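Long-range contacts in periplasmic sugar-binding protein (Chloroflexus aurantiacus, PDB 4RXU), which binds beta-D-glucopyranose and probably serves as the solute-binding component of an ABC-type sugar transporter: residues A[156-161]-A[241-246]; A[145-150]-A[187-192]; A[114-119]-A[128-133]; A[320-325]-A[334-339]. All coordinates share one frame; numbering follows the deposited sequence.

In the fold
Followed from the N terminus, interaction 3 comes first: it closes the short loop between strands 113-117 and 129-133 and brings the sugar-binding end of 114-119 into place. Helix 135-148 then leads into interaction 2, which opens before interaction 1 opens and closes before it closes, so the two cross along the chain. They touch as well, through the Lys-192 to Asp-242 salt bridge, and both reach the four-stranded parallel sheet, through its neighbouring strands 155-159 and 189-191. Interaction 4 comes last, closing a hairpin back in the larger sheet, where strand 332-343 runs beside 129-133 of interaction 3. The centres of interactions 1 and 3 lie about 34 Å apart, on opposite sides of the chain's centre.

Interaction 1. Residues A[156-161]-A[241-246]; sequences PLYLYA and ADKGKV
The phenol ring of Tyr-158 meets Asp-242 at its edge, where the backbone carbonyl oxygen lies close to the ring plane; Val-246 approaches the same ring obliquely, and Phe-263 joins it edge-to-face. This is where two inner strands of the four-stranded parallel sheet of a periplasmic-binding-protein fold begin: strand 155-159 runs beside 246-249, and the chain of 241-246 is the turn that leads into the latter. In Tyr-158 chi1 of -69° sets CG anti to the carbonyl carbon; from there the ring carries OH to Asp-242 O, to which it donates at 2.8 Å. The donor stands above the carbonyl plane, 51° out of it. A phenylalanine here would probably leave Asp-242 O without this donor and the turn less firmly tied to the strand. The Asp-242 carboxylate itself is engaged elsewhere, in a salt bridge to Lys-192, while the Lys-243 amine pairs with Asp-266. Pro-156 packs against the turn: its CB touches Val-246 CG1 at 3.9 Å and lies 3.2 Å from Asp-242 O. Two further carbonyls border the same proline ring, Lys-243 O at 3.4 Å from CG and Lys-245 O at 3.5 Å from CD.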
loop_
_atom_site.group_PDB
_atom_site.type_symbol
_atom_site.label_atom_id
_atom_site.label_comp_id
_atom_site.label_asym_id
_atom_site.label_seq_id
_atom_site.Cartn_x
_atom_site.Cartn_y
_atom_site.Cartn_z
ATOM N N PRO A 156 -23.789 7.422 -3.097
ATOM C CA PRO A 156 -22.996 7.520 -1.880
ATOM C C PRO A 156 -21.567 7.006 -2.046
ATOM O O PRO A 156 -21.365 5.915 -2.584
ATOM C CB PRO A 156 -23.755 6.632 -0.887
ATOM C CG PRO A 156 -25.170 6.679 -1.371
ATOM C CD PRO A 156 -25.030 6.652 -2.877
ATOM N N LEU A 157 -20.634 7.762 -1.482
ATOM C CA LEU A 157 -19.216 7.471 -1.542
ATOM C C LEU A 157 -18.659 7.495 -0.128
ATOM O O LEU A 157 -18.810 8.492 0.601
ATOM C CB LEU A 157 -18.494 8.493 -2.433
ATOM C CG LEU A 157 -16.967 8.318 -2.557
ATOM C CD1 LEU A 157 -16.614 7.001 -3.213
ATOM C CD2 LEU A 157 -16.393 9.475 -3.351
ATOM N N TYR A 158 -18.056 6.384 0.261
ATOM C CA TYR A 158 -17.418 6.243 1.551
ATOM C C TYR A 158 -15.910 6.128 1.318
ATOM O O TYR A 158 -15.452 5.247 0.572
ATOM C CB TYR A 158 -17.963 5.007 2.260
ATOM C CG TYR A 158 -19.419 5.173 2.684
ATOM C CD1 TYR A 158 -20.469 5.021 1.776
ATOM C CD2 TYR A 158 -19.737 5.498 3.993
ATOM C CE1 TYR A 158 -21.801 5.175 2.168
ATOM C CE2 TYR A 158 -21.059 5.669 4.394
ATOM C CZ TYR A 158 -22.094 5.512 3.480
ATOM O OH TYR A 158 -23.414 5.687 3.899
ATOM N N LEU A 159 -15.152 7.030 1.933
ATOM C CA LEU A 159 -13.690 7.096 1.738
ATOM C C LEU A 159 -12.974 6.477 2.912
ATOM O O LEU A 159 -13.380 6.687 4.065
ATOM C CB LEU A 159 -13.238 8.561 1.619
ATOM C CG LEU A 159 -13.868 9.394 0.490
ATOM C CD1 LEU A 159 -13.499 10.860 0.634
ATOM C CD2 LEU A 159 -13.521 8.866 -0.902
ATOM N N TYR A 160 -11.898 5.736 2.633
ATOM C CA TYR A 160 -11.048 5.164 3.686
ATOM C C TYR A 160 -9.600 5.283 3.260
ATOM O O TYR A 160 -9.282 5.415 2.076
ATOM C CB TYR A 160 -11.418 3.699 3.992
ATOM C CG TYR A 160 -12.851 3.610 4.490
ATOM C CD1 TYR A 160 -13.158 3.910 5.822
ATOM C CD2 TYR A 160 -13.903 3.309 3.621
ATOM C CE1 TYR A 160 -14.469 3.854 6.298
ATOM C CE2 TYR A 160 -15.220 3.285 4.080
ATOM C CZ TYR A 160 -15.497 3.553 5.420
ATOM O OH TYR A 160 -16.801 3.509 5.874
ATOM N N ALA A 161 -8.734 5.302 4.259
ATOM C CA ALA A 161 -7.310 5.523 4.025
ATOM C C ALA A 161 -6.411 4.680 4.916
ATOM O O ALA A 161 -6.845 4.098 5.926
ATOM C CB ALA A 161 -6.959 7.016 4.205
ATOM N N ALA A 241 -31.074 7.072 3.288
ATOM C CA ALA A 241 -30.818 7.900 2.099
ATOM C C ALA A 241 -29.346 7.953 1.673
ATOM O O ALA A 241 -29.020 8.324 0.543
ATOM C CB ALA A 241 -31.327 9.307 2.331
ATOM N N ASP A 242 -28.471 7.594 2.602
ATOM C CA ASP A 242 -27.025 7.565 2.364
ATOM C C ASP A 242 -26.503 6.189 1.974
ATOM O O ASP A 242 -25.293 5.994 1.842
ATOM C CB ASP A 242 -26.306 8.006 3.632
ATOM C CG ASP A 242 -26.748 9.374 4.094
ATOM O OD1 ASP A 242 -26.896 10.262 3.243
ATOM O OD2 ASP A 242 -26.956 9.563 5.308
ATOM N N LYS A 243 -27.417 5.244 1.789
ATOM C CA LYS A 243 -27.055 3.874 1.516
ATOM C C LYS A 243 -27.597 3.468 0.170
ATOM O O LYS A 243 -27.404 4.183 -0.815
ATOM C CB LYS A 243 -27.522 2.984 2.662
ATOM C CG LYS A 243 -26.748 3.327 3.916
ATOM C CD LYS A 243 -27.304 2.710 5.156
ATOM C CE LYS A 243 -26.632 3.343 6.355
ATOM N NZ LYS A 243 -26.974 2.618 7.586
ATOM N N GLY A 244 -28.265 2.323 0.111
ATOM C CA GLY A 244 -28.658 1.746 -1.151
ATOM C C GLY A 244 -27.453 1.200 -1.892
ATOM O O GLY A 244 -26.765 0.306 -1.430
ATOM N N LYS A 245 -27.213 1.743 -3.064
ATOM C CA LYS A 245 -26.088 1.308 -3.879
ATOM C C LYS A 245 -24.909 2.227 -3.657
ATOM O O LYS A 245 -24.945 3.394 -4.065
ATOM C CB LYS A 245 -26.483 1.351 -5.333
ATOM C CG LYS A 245 -25.434 0.802 -6.265
ATOM C CD LYS A 245 -26.134 0.288 -7.488
ATOM C CE LYS A 245 -25.530 0.921 -8.696
ATOM N NZ LYS A 245 -26.421 0.632 -9.844
ATOM N N VAL A 246 -23.837 1.698 -3.071
ATOM C CA VAL A 246 -22.804 2.541 -2.507
ATOM C C VAL A 246 -21.441 2.165 -3.036
ATOM O O VAL A 246 -21.227 1.074 -3.535
ATOM C CB VAL A 246 -22.809 2.520 -0.962
ATOM C CG1 VAL A 246 -24.205 2.798 -0.418
ATOM C CG2 VAL A 246 -22.269 1.207 -0.411
#

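Interaction 2. Residues A[145-150]-A[187-192]; sequences YLVDHA and GTFVIK
Phe-189 carries most of this contact, pushing its ring tip into the last turn of helix 135-148 and the residues just after it. Its CG is anti to the carbonyl carbon (chi1 -69°), on the side that faces 145-150. Ala-150 is the closest partner: its CB lies 3.6 Å from Phe-189 CZ and 3.8 Å from CE1, coming at the ring obliquely. Val-147 takes the edge instead, with CG2 near the ring plane and 4.0 Å from Phe-189 CE2; the two side chains cross at about a right angle. Leu-146 O also sits at that edge, 3.9 Å from Phe-189 CZ. No hydrogen bond passes between the two segments; apart from the Leu-146 carbonyl oxygen at the ring edge, the contact is apolar.

Within 145-150 the His-149 side chain folds back on the helix. His-149 ND1 donates to Tyr-145 O at 2.9 Å, a nearly straight bond (165°) in the imidazole plane, and the same ND1 lies 3.5 Å above the centre of the Tyr-145 ring.

Helix 135-148 precedes strand 155-159, which is joined through helix 167-185 to the parallel strand 189-191, a beta-alpha-beta unit. Phe-189 lies between these elements, meeting Tyr-247 edge-to-face and touching Leu-157 of strand 155-159 and Lys-183 of helix 167-185, while Val-147 rests on Val-179 and Lys-183 of that same helix.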
loop_
_atom_site.group_PDB
_atom_site.type_symbol
_atom_site.label_atom_id
_atom_site.label_comp_id
_atom_site.label_asym_id
_atom_site.label_seq_id
_atom_site.Cartn_x
_atom_site.Cartn_y
_atom_site.Cartn_z
ATOM N N TYR A 145 -12.119 2.400 -10.836
ATOM C CA TYR A 145 -13.044 1.274 -10.759
ATOM C C TYR A 145 -14.408 1.743 -10.231
ATOM O O TYR A 145 -15.452 1.422 -10.797
ATOM C CB TYR A 145 -12.491 0.122 -9.893
ATOM C CG TYR A 145 -13.472 -1.016 -9.848
ATOM C CD1 TYR A 145 -14.504 -1.016 -8.910
ATOM C CD2 TYR A 145 -13.408 -2.053 -10.765
ATOM C CE1 TYR A 145 -15.449 -2.027 -8.877
ATOM C CE2 TYR A 145 -14.341 -3.079 -10.744
ATOM C CZ TYR A 145 -15.349 -3.058 -9.802
ATOM O OH TYR A 145 -16.277 -4.055 -9.784
ATOM N N LEU A 146 -14.394 2.564 -9.190
ATOM C CA LEU A 146 -15.624 3.063 -8.606
ATOM C C LEU A 146 -16.367 3.929 -9.616
ATOM O O LEU A 146 -17.578 3.769 -9.837
ATOM C CB LEU A 146 -15.356 3.836 -7.329
ATOM C CG LEU A 146 -14.778 2.978 -6.195
ATOM C CD1 LEU A 146 -14.437 3.861 -5.009
ATOM C CD2 LEU A 146 -15.675 1.840 -5.701
ATOM N N VAL A 147 -15.627 4.850 -10.224
ATOM C CA VAL A 147 -16.202 5.746 -11.232
ATOM C C VAL A 147 -16.837 4.949 -12.383
ATOM O O VAL A 147 -17.967 5.242 -12.823
ATOM C CB VAL A 147 -15.135 6.718 -11.785
ATOM C CG1 VAL A 147 -15.705 7.541 -12.919
ATOM C CG2 VAL A 147 -14.646 7.674 -10.696
ATOM N N ASP A 148 -16.134 3.913 -12.838
ATOM C CA ASP A 148 -16.570 3.149 -13.995
ATOM C C ASP A 148 -17.839 2.369 -13.720
ATOM O O ASP A 148 -18.543 1.970 -14.659
ATOM C CB ASP A 148 -15.470 2.187 -14.464
ATOM C CG ASP A 148 -14.291 2.900 -15.153
ATOM O OD1 ASP A 148 -14.365 4.110 -15.450
ATOM O OD2 ASP A 148 -13.263 2.232 -15.387
ATOM N N HIS A 149 -18.128 2.149 -12.442
ATOM C CA HIS A 149 -19.346 1.450 -12.022
ATOM C C HIS A 149 -20.442 2.322 -11.428
ATOM O O HIS A 149 -21.391 1.800 -10.862
ATOM C CB HIS A 149 -18.990 0.335 -11.066
ATOM C CG HIS A 149 -18.271 -0.762 -11.749
ATOM N ND1 HIS A 149 -16.917 -0.720 -12.006
ATOM C CD2 HIS A 149 -18.733 -1.884 -12.336
ATOM C CE1 HIS A 149 -16.574 -1.789 -12.701
ATOM N NE2 HIS A 149 -17.653 -2.519 -12.895
ATOM N N ALA A 150 -20.316 3.642 -11.566
ATOM C CA ALA A 150 -21.336 4.572 -11.055
ATOM C C ALA A 150 -21.951 5.294 -12.213
ATOM O O ALA A 150 -21.234 5.644 -13.174
ATOM C CB ALA A 150 -20.693 5.576 -10.114
ATOM N N GLY A 187 -21.363 16.090 -9.037
ATOM C CA GLY A 187 -22.568 15.539 -8.407
ATOM C C GLY A 187 -22.751 14.031 -8.551
ATOM O O GLY A 187 -23.716 13.483 -8.020
ATOM N N THR A 188 -21.809 13.357 -9.210
ATOM C CA THR A 188 -21.929 11.914 -9.368
ATOM C C THR A 188 -21.885 11.190 -8.032
ATOM O O THR A 188 -22.715 10.320 -7.757
ATOM C CB THR A 188 -20.836 11.370 -10.293
ATOM O OG1 THR A 188 -20.950 12.002 -11.574
ATOM C CG2 THR A 188 -20.967 9.854 -10.460
ATOM N N PHE A 189 -20.899 11.559 -7.216
ATOM C CA PHE A 189 -20.740 11.021 -5.876
ATOM C C PHE A 189 -21.015 12.069 -4.799
ATOM O O PHE A 189 -20.737 13.258 -4.980
ATOM C CB PHE A 189 -19.322 10.519 -5.658
ATOM C CG PHE A 189 -18.969 9.302 -6.441
ATOM C CD1 PHE A 189 -19.620 8.101 -6.203
ATOM C CD2 PHE A 189 -17.945 9.352 -7.394
ATOM C CE1 PHE A 189 -19.252 6.967 -6.907
ATOM C CE2 PHE A 189 -17.581 8.221 -8.100
ATOM C CZ PHE A 189 -18.240 7.029 -7.863
ATOM N N VAL A 190 -21.505 11.586 -3.666
ATOM C CA VAL A 190 -21.702 12.397 -2.488
ATOM C C VAL A 190 -21.001 11.709 -1.339
ATOM O O VAL A 190 -21.302 10.564 -1.022
ATOM C CB VAL A 190 -23.192 12.576 -2.152
ATOM C CG1 VAL A 190 -23.399 13.280 -0.825
ATOM C CG2 VAL A 190 -23.891 13.344 -3.254
ATOM N N ILE A 191 -20.030 12.410 -0.755
ATOM C CA ILE A 191 -19.218 11.858 0.322
ATOM C C ILE A 191 -20.040 11.706 1.595
ATOM O O ILE A 191 -20.620 12.680 2.070
ATOM C CB ILE A 191 -18.026 12.761 0.640
ATOM C CG1 ILE A 191 -17.102 12.934 -0.577
ATOM C CG2 ILE A 191 -17.213 12.200 1.816
ATOM C CD1 ILE A 191 -16.146 14.101 -0.420
ATOM N N LYS A 192 -20.042 10.513 2.184
ATOM C CA LYS A 192 -20.881 10.258 3.359
ATOM C C LYS A 192 -20.161 10.119 4.687
ATOM O O LYS A 192 -20.834 10.066 5.718
ATOM C CB LYS A 192 -21.706 8.987 3.169
ATOM C CG LYS A 192 -22.537 9.022 1.906
ATOM C CD LYS A 192 -23.588 10.105 1.994
ATOM C CE LYS A 192 -24.415 10.144 0.722
ATOM N NZ LYS A 192 -25.582 11.025 0.952
#

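Interaction 3. Residues A[114-119]-A[128-133]; sequences VISYDR and DYYVTF. With BGC (beta-D-glucopyranose), chain C.
Chi1 of -178° sets Tyr-130 CG anti to the backbone N; the ring has Ser-116 O and Asp-118 O near its plane at the edge, and OH donates to Asp-118 O at 2.7 Å. The Arg-119 chain, extended from CG to NE, reaches the sugar: NE donates to O1 of the glucose at 3.0 Å and NH2 to its O5 at 3.0 Å, both nearly straight. Asp-118 OD2 accepts from the sugar O2 at 2.7 Å, so neighbouring residues grip adjoining parts of the pyranose. Two other sugar-binding residues add salt bridges, Glu-42 to Arg-119 and Arg-44 to Asp-118. Water 1 donates to Asp-118 O and accepts from Phe-133 N. A phenylalanine in place of Tyr-130 would probably leave Asp-118 O without one of its donors and the sugar-binding turn less firmly held. Behind this end the strands pair in parallel register, Ser-116 N to Tyr-129 O and Val-131 N to Ser-116 O. At the far end Asp-128 OD2 takes Val-114 N at 2.8 Å through its anti lone pair. Ile-115 CG2 meets Val-131 CG2 at 3.6 Å. Strand 89-92 flanks 113-117, strand 332-343 flanks 129-133, and helix 300-315 covers Tyr-117 and Val-131 through Leu-303.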
loop_
_atom_site.group_PDB
_atom_site.type_symbol
_atom_site.label_atom_id
_atom_site.label_comp_id
_atom_site.label_asym_id
_atom_site.label_seq_id
_atom_site.Cartn_x
_atom_site.Cartn_y
_atom_site.Cartn_z
ATOM N N VAL A 114 21.500 2.961 1.273
ATOM C CA VAL A 114 20.135 2.900 1.786
ATOM C C VAL A 114 19.132 2.796 0.630
ATOM O O VAL A 114 18.957 3.739 -0.172
ATOM C CB VAL A 114 19.791 4.135 2.643
ATOM C CG1 VAL A 114 18.344 4.063 3.128
ATOM C CG2 VAL A 114 20.709 4.202 3.842
ATOM N N ILE A 115 18.493 1.628 0.547
ATOM C CA ILE A 115 17.429 1.379 -0.411
ATOM C C ILE A 115 16.127 1.368 0.398
ATOM O O ILE A 115 15.825 0.430 1.139
ATOM C CB ILE A 115 17.596 0.030 -1.112
ATOM C CG1 ILE A 115 18.954 -0.045 -1.828
ATOM C CG2 ILE A 115 16.434 -0.210 -2.072
ATOM C CD1 ILE A 115 19.225 -1.364 -2.532
ATOM N N SER A 116 15.352 2.434 0.259
ATOM C CA SER A 116 14.038 2.474 0.866
ATOM C C SER A 116 13.154 1.518 0.029
ATOM O O SER A 116 13.241 1.512 -1.191
ATOM C CB SER A 116 13.526 3.911 0.843
ATOM O OG SER A 116 12.469 4.154 1.752
ATOM N N TYR A 117 12.360 0.699 0.712
ATOM C CA TYR A 117 11.682 -0.426 0.107
ATOM C C TYR A 117 10.187 -0.314 0.361
ATOM O O TYR A 117 9.746 -0.291 1.503
ATOM C CB TYR A 117 12.203 -1.720 0.708
ATOM C CG TYR A 117 11.562 -2.962 0.115
ATOM C CD1 TYR A 117 11.930 -3.448 -1.118
ATOM C CD2 TYR A 117 10.568 -3.625 0.802
ATOM C CE1 TYR A 117 11.316 -4.564 -1.659
ATOM C CE2 TYR A 117 9.974 -4.759 0.286
ATOM C CZ TYR A 117 10.345 -5.210 -0.954
ATOM O OH TYR A 117 9.721 -6.321 -1.459
ATOM N N ASP A 118 9.445 -0.227 -0.739
ATOM C CA ASP A 118 7.987 -0.095 -0.784
ATOM C C ASP A 118 7.509 1.262 -0.294
ATOM O O ASP A 118 6.763 1.932 -0.993
ATOM C CB ASP A 118 7.235 -1.198 -0.049
ATOM C CG ASP A 118 5.781 -1.168 -0.388
ATOM O OD1 ASP A 118 5.430 -1.742 -1.445
ATOM O OD2 ASP A 118 4.995 -0.512 0.351
ATOM N N ARG A 119 7.885 1.619 0.933
ATOM C CA ARG A 119 7.545 2.897 1.553
ATOM C C ARG A 119 8.781 3.750 1.596
ATOM O O ARG A 119 9.904 3.235 1.711
ATOM C CB ARG A 119 7.072 2.701 2.991
ATOM C CG ARG A 119 5.822 1.886 3.127
ATOM C CD ARG A 119 5.536 1.631 4.590
ATOM N NE ARG A 119 4.277 0.953 4.778
ATOM C CZ ARG A 119 3.844 0.491 5.936
ATOM N NH1 ARG A 119 4.603 0.591 7.018
ATOM N NH2 ARG A 119 2.660 -0.086 6.002
ATOM N N ASP A 128 19.385 6.450 -0.812
ATOM C CA ASP A 128 20.060 6.337 -2.118
ATOM C C ASP A 128 19.102 5.963 -3.244
ATOM O O ASP A 128 19.177 6.519 -4.328
ATOM C CB ASP A 128 21.228 5.375 -2.024
ATOM C CG ASP A 128 22.259 5.877 -1.053
ATOM O OD1 ASP A 128 22.867 6.924 -1.337
ATOM O OD2 ASP A 128 22.398 5.281 0.021
ATOM N N TYR A 129 18.218 5.004 -2.967
ATOM C CA TYR A 129 17.247 4.486 -3.970
ATOM C C TYR A 129 15.945 4.189 -3.280
ATOM O O TYR A 129 15.909 3.930 -2.062
ATOM C CB TYR A 129 17.766 3.212 -4.687
ATOM C CG TYR A 129 19.045 3.503 -5.394
ATOM C CD1 TYR A 129 19.041 4.070 -6.666
ATOM C CD2 TYR A 129 20.269 3.332 -4.740
ATOM C CE1 TYR A 129 20.225 4.426 -7.291
ATOM C CE2 TYR A 129 21.457 3.695 -5.352
ATOM C CZ TYR A 129 21.422 4.239 -6.630
ATOM O OH TYR A 129 22.562 4.599 -7.299
ATOM N N TYR A 130 14.902 4.167 -4.087
ATOM C CA TYR A 130 13.567 3.790 -3.641
ATOM C C TYR A 130 12.972 2.737 -4.600
ATOM O O TYR A 130 12.651 3.047 -5.745
ATOM C CB TYR A 130 12.674 5.026 -3.603
ATOM C CG TYR A 130 11.263 4.805 -3.102
ATOM C CD1 TYR A 130 10.950 3.844 -2.154
ATOM C CD2 TYR A 130 10.234 5.597 -3.577
ATOM C CE1 TYR A 130 9.642 3.688 -1.703
ATOM C CE2 TYR A 130 8.941 5.480 -3.126
ATOM C CZ TYR A 130 8.629 4.538 -2.180
ATOM O OH TYR A 130 7.332 4.455 -1.750
ATOM N N VAL A 131 12.840 1.526 -4.105
ATOM C CA VAL A 131 12.212 0.434 -4.831
ATOM C C VAL A 131 10.744 0.438 -4.427
ATOM O O VAL A 131 10.403 0.280 -3.266
ATOM C CB VAL A 131 12.859 -0.918 -4.473
ATOM C CG1 VAL A 131 12.071 -2.078 -5.057
ATOM C CG2 VAL A 131 14.307 -0.955 -4.938
ATOM N N THR A 132 9.884 0.640 -5.414
ATOM C CA THR A 132 8.475 0.913 -5.162
ATOM C C THR A 132 7.561 0.432 -6.285
ATOM O O THR A 132 7.977 0.313 -7.445
ATOM C CB THR A 132 8.266 2.440 -4.927
ATOM O OG1 THR A 132 6.923 2.720 -4.521
ATOM C CG2 THR A 132 8.565 3.268 -6.203
ATOM N N PHE A 133 6.312 0.189 -5.919
ATOM C CA PHE A 133 5.245 0.138 -6.903
ATOM C C PHE A 133 4.782 1.550 -7.235
ATOM O O PHE A 133 5.055 2.519 -6.519
ATOM C CB PHE A 133 4.064 -0.667 -6.394
ATOM C CG PHE A 133 4.381 -2.110 -6.127
ATOM C CD1 PHE A 133 4.656 -2.987 -7.162
ATOM C CD2 PHE A 133 4.409 -2.588 -4.816
ATOM C CE1 PHE A 133 4.934 -4.308 -6.898
ATOM C CE2 PHE A 133 4.680 -3.909 -4.560
ATOM C CZ PHE A 133 4.938 -4.763 -5.603
HETATM C C2 BGC C . 1.834 -1.093 1.223
HETATM C C3 BGC C . 0.533 -1.832 0.980
HETATM C C4 BGC C . 0.027 -2.403 2.297
HETATM C C5 BGC C . -0.038 -1.324 3.379
HETATM C C6 BGC C . -0.377 -1.864 4.750
HETATM C C1 BGC C . 1.469 -0.007 2.221
HETATM O O1 BGC C . 2.490 0.932 2.394
HETATM O O2 BGC C . 2.311 -0.550 -0.013
HETATM O O3 BGC C . 0.784 -2.867 0.033
HETATM O O4 BGC C . -1.323 -2.866 2.102
HETATM O O5 BGC C . 1.197 -0.641 3.471
HETATM O O6 BGC C . 0.448 -2.977 5.104
HETATM O O HOH W 1 5.450 0.384 -3.192
#

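Interaction 4. Residues A[320-325]-A[334-339]; sequences PEARGT and PAIQSP
A beta hairpin, strand 325-327 returning antiparallel as strand 332-343, begins where Thr-325 faces Pro-334 as a non-hydrogen-bonded pair, and the contact follows its incoming arm back to Pro-320. Ala-335 is held from both ends of its backbone: its N donates to Gly-324 O at 2.9 Å, and its O accepts from Arg-323 N at 2.8 Å. Gly-324 has a positive phi (82°), at which any CB would press on the carbonyl oxygen of Arg-323. That oxygen accepts a hydrogen bond from water 2 at 2.8 Å, and the same water accepts from Gln-337 N, bridging the two arms.

The opposite edge of strand 332-343 is occupied by the parallel strand 129-133, with Tyr-130 bonded through its backbone to Pro-334 and Ile-336; the hairpin thereby joins the larger sheet of this periplasmic-binding-protein fold. The loop before it comes from helix 300-315.

Ala-322, Pro-334, Ile-336 and Pro-320 supply the side-chain packing. Ala-322 CB touches Pro-334 CB at 3.7 Å and lies 3.3 Å from Ala-335 O. Ile-336 has CG1 anti to its carbonyl carbon (chi1 -60°), which puts that atom 3.9 Å from Glu-321 O and 4.1 Å from Ala-322 CB, while its CD1 meets Pro-320 CB at 4.0 Å. Pro-320 in turn packs on Leu-314 of the helix and on Tyr-129.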
loop_
_atom_site.group_PDB
_atom_site.type_symbol
_atom_site.label_atom_id
_atom_site.label_comp_id
_atom_site.label_asym_id
_atom_site.label_seq_id
_atom_site.Cartn_x
_atom_site.Cartn_y
_atom_site.Cartn_z
ATOM N N PRO A 320 22.709 0.928 -9.286
ATOM C CA PRO A 320 21.430 0.410 -9.722
ATOM C C PRO A 320 20.791 1.219 -10.833
ATOM O O PRO A 320 21.091 2.393 -11.030
ATOM C CB PRO A 320 20.566 0.530 -8.467
ATOM C CG PRO A 320 21.533 0.477 -7.335
ATOM C CD PRO A 320 22.705 1.243 -7.851
ATOM N N GLU A 321 19.828 0.592 -11.482
ATOM C CA GLU A 321 19.171 1.168 -12.647
ATOM C C GLU A 321 17.891 1.904 -12.299
ATOM O O GLU A 321 16.807 1.349 -12.415
ATOM C CB GLU A 321 18.795 0.084 -13.641
ATOM C CG GLU A 321 19.891 -0.884 -13.956
ATOM C CD GLU A 321 19.441 -1.984 -14.883
ATOM O OE1 GLU A 321 18.419 -1.841 -15.600
ATOM O OE2 GLU A 321 20.133 -3.004 -14.877
ATOM N N ALA A 322 18.008 3.171 -11.955
ATOM C CA ALA A 322 16.839 3.934 -11.478
ATOM C C ALA A 322 16.331 4.853 -12.565
ATOM O O ALA A 322 17.101 5.347 -13.412
ATOM C CB ALA A 322 17.168 4.722 -10.225
ATOM N N ARG A 323 15.013 5.016 -12.578
ATOM C CA ARG A 323 14.357 5.895 -13.537
ATOM C C ARG A 323 13.241 6.638 -12.830
ATOM O O ARG A 323 12.343 6.032 -12.244
ATOM C CB ARG A 323 13.800 5.119 -14.731
ATOM C CG ARG A 323 14.837 4.340 -15.525
ATOM C CD ARG A 323 15.787 5.236 -16.318
ATOM N NE ARG A 323 16.741 4.420 -17.066
ATOM C CZ ARG A 323 17.938 4.027 -16.615
ATOM N NH1 ARG A 323 18.364 4.384 -15.411
ATOM N NH2 ARG A 323 18.718 3.273 -17.362
ATOM N N GLY A 324 13.290 7.959 -12.893
ATOM C CA GLY A 324 12.304 8.761 -12.199
ATOM C C GLY A 324 12.692 8.913 -10.741
ATOM O O GLY A 324 13.684 8.320 -10.264
ATOM N N THR A 325 11.928 9.736 -10.037
ATOM C CA THR A 325 12.187 10.031 -8.613
ATOM C C THR A 325 10.889 10.140 -7.813
ATOM O O THR A 325 9.804 10.383 -8.380
ATOM C CB THR A 325 12.980 11.347 -8.406
ATOM O OG1 THR A 325 12.258 12.450 -8.950
ATOM C CG2 THR A 325 14.439 11.249 -9.008
ATOM N N PRO A 334 16.046 8.704 -6.338
ATOM C CA PRO A 334 15.976 7.841 -7.517
ATOM C C PRO A 334 15.108 6.600 -7.293
ATOM O O PRO A 334 15.272 5.888 -6.301
ATOM C CB PRO A 334 17.440 7.469 -7.780
ATOM C CG PRO A 334 18.224 8.590 -7.184
ATOM C CD PRO A 334 17.442 9.004 -5.969
ATOM N N ALA A 335 14.198 6.360 -8.235
ATOM C CA ALA A 335 13.164 5.321 -8.089
ATOM C C ALA A 335 13.405 4.135 -9.002
ATOM O O ALA A 335 13.907 4.278 -10.108
ATOM C CB ALA A 335 11.802 5.900 -8.391
ATOM N N ILE A 336 13.072 2.954 -8.489
ATOM C CA ILE A 336 13.069 1.723 -9.281
ATOM C C ILE A 336 11.605 1.277 -9.115
ATOM O O ILE A 336 11.245 0.610 -8.144
ATOM C CB ILE A 336 14.071 0.682 -8.726
ATOM C CG1 ILE A 336 15.499 1.252 -8.742
ATOM C CG2 ILE A 336 13.995 -0.611 -9.525
ATOM C CD1 ILE A 336 16.569 0.446 -8.022
ATOM N N GLN A 337 10.769 1.687 -10.061
ATOM C CA GLN A 337 9.317 1.577 -9.940
ATOM C C GLN A 337 8.782 0.473 -10.825
ATOM O O GLN A 337 9.215 0.316 -11.967
ATOM C CB GLN A 337 8.663 2.905 -10.322
ATOM C CG GLN A 337 7.152 2.951 -10.143
ATOM C CD GLN A 337 6.508 4.180 -10.782
ATOM O OE1 GLN A 337 6.258 5.195 -10.114
ATOM N NE2 GLN A 337 6.280 4.115 -12.078
ATOM N N SER A 338 7.790 -0.226 -10.272
ATOM C CA SER A 338 7.119 -1.395 -10.863
ATOM C C SER A 338 5.635 -1.098 -11.017
ATOM O O SER A 338 5.080 -0.384 -10.172
ATOM C CB SER A 338 7.312 -2.632 -9.929
ATOM O OG SER A 338 8.479 -3.282 -10.305
ATOM N N PRO A 339 4.990 -1.615 -12.089
ATOM C CA PRO A 339 3.588 -1.274 -12.274
ATOM C C PRO A 339 2.619 -2.088 -11.446
ATOM O O PRO A 339 2.965 -3.108 -10.821
ATOM C CB PRO A 339 3.351 -1.549 -13.757
ATOM C CG PRO A 339 4.327 -2.571 -14.128
ATOM C CD PRO A 339 5.542 -2.244 -13.305
HETATM O O HOH W 2 11.738 3.290 -12.233
#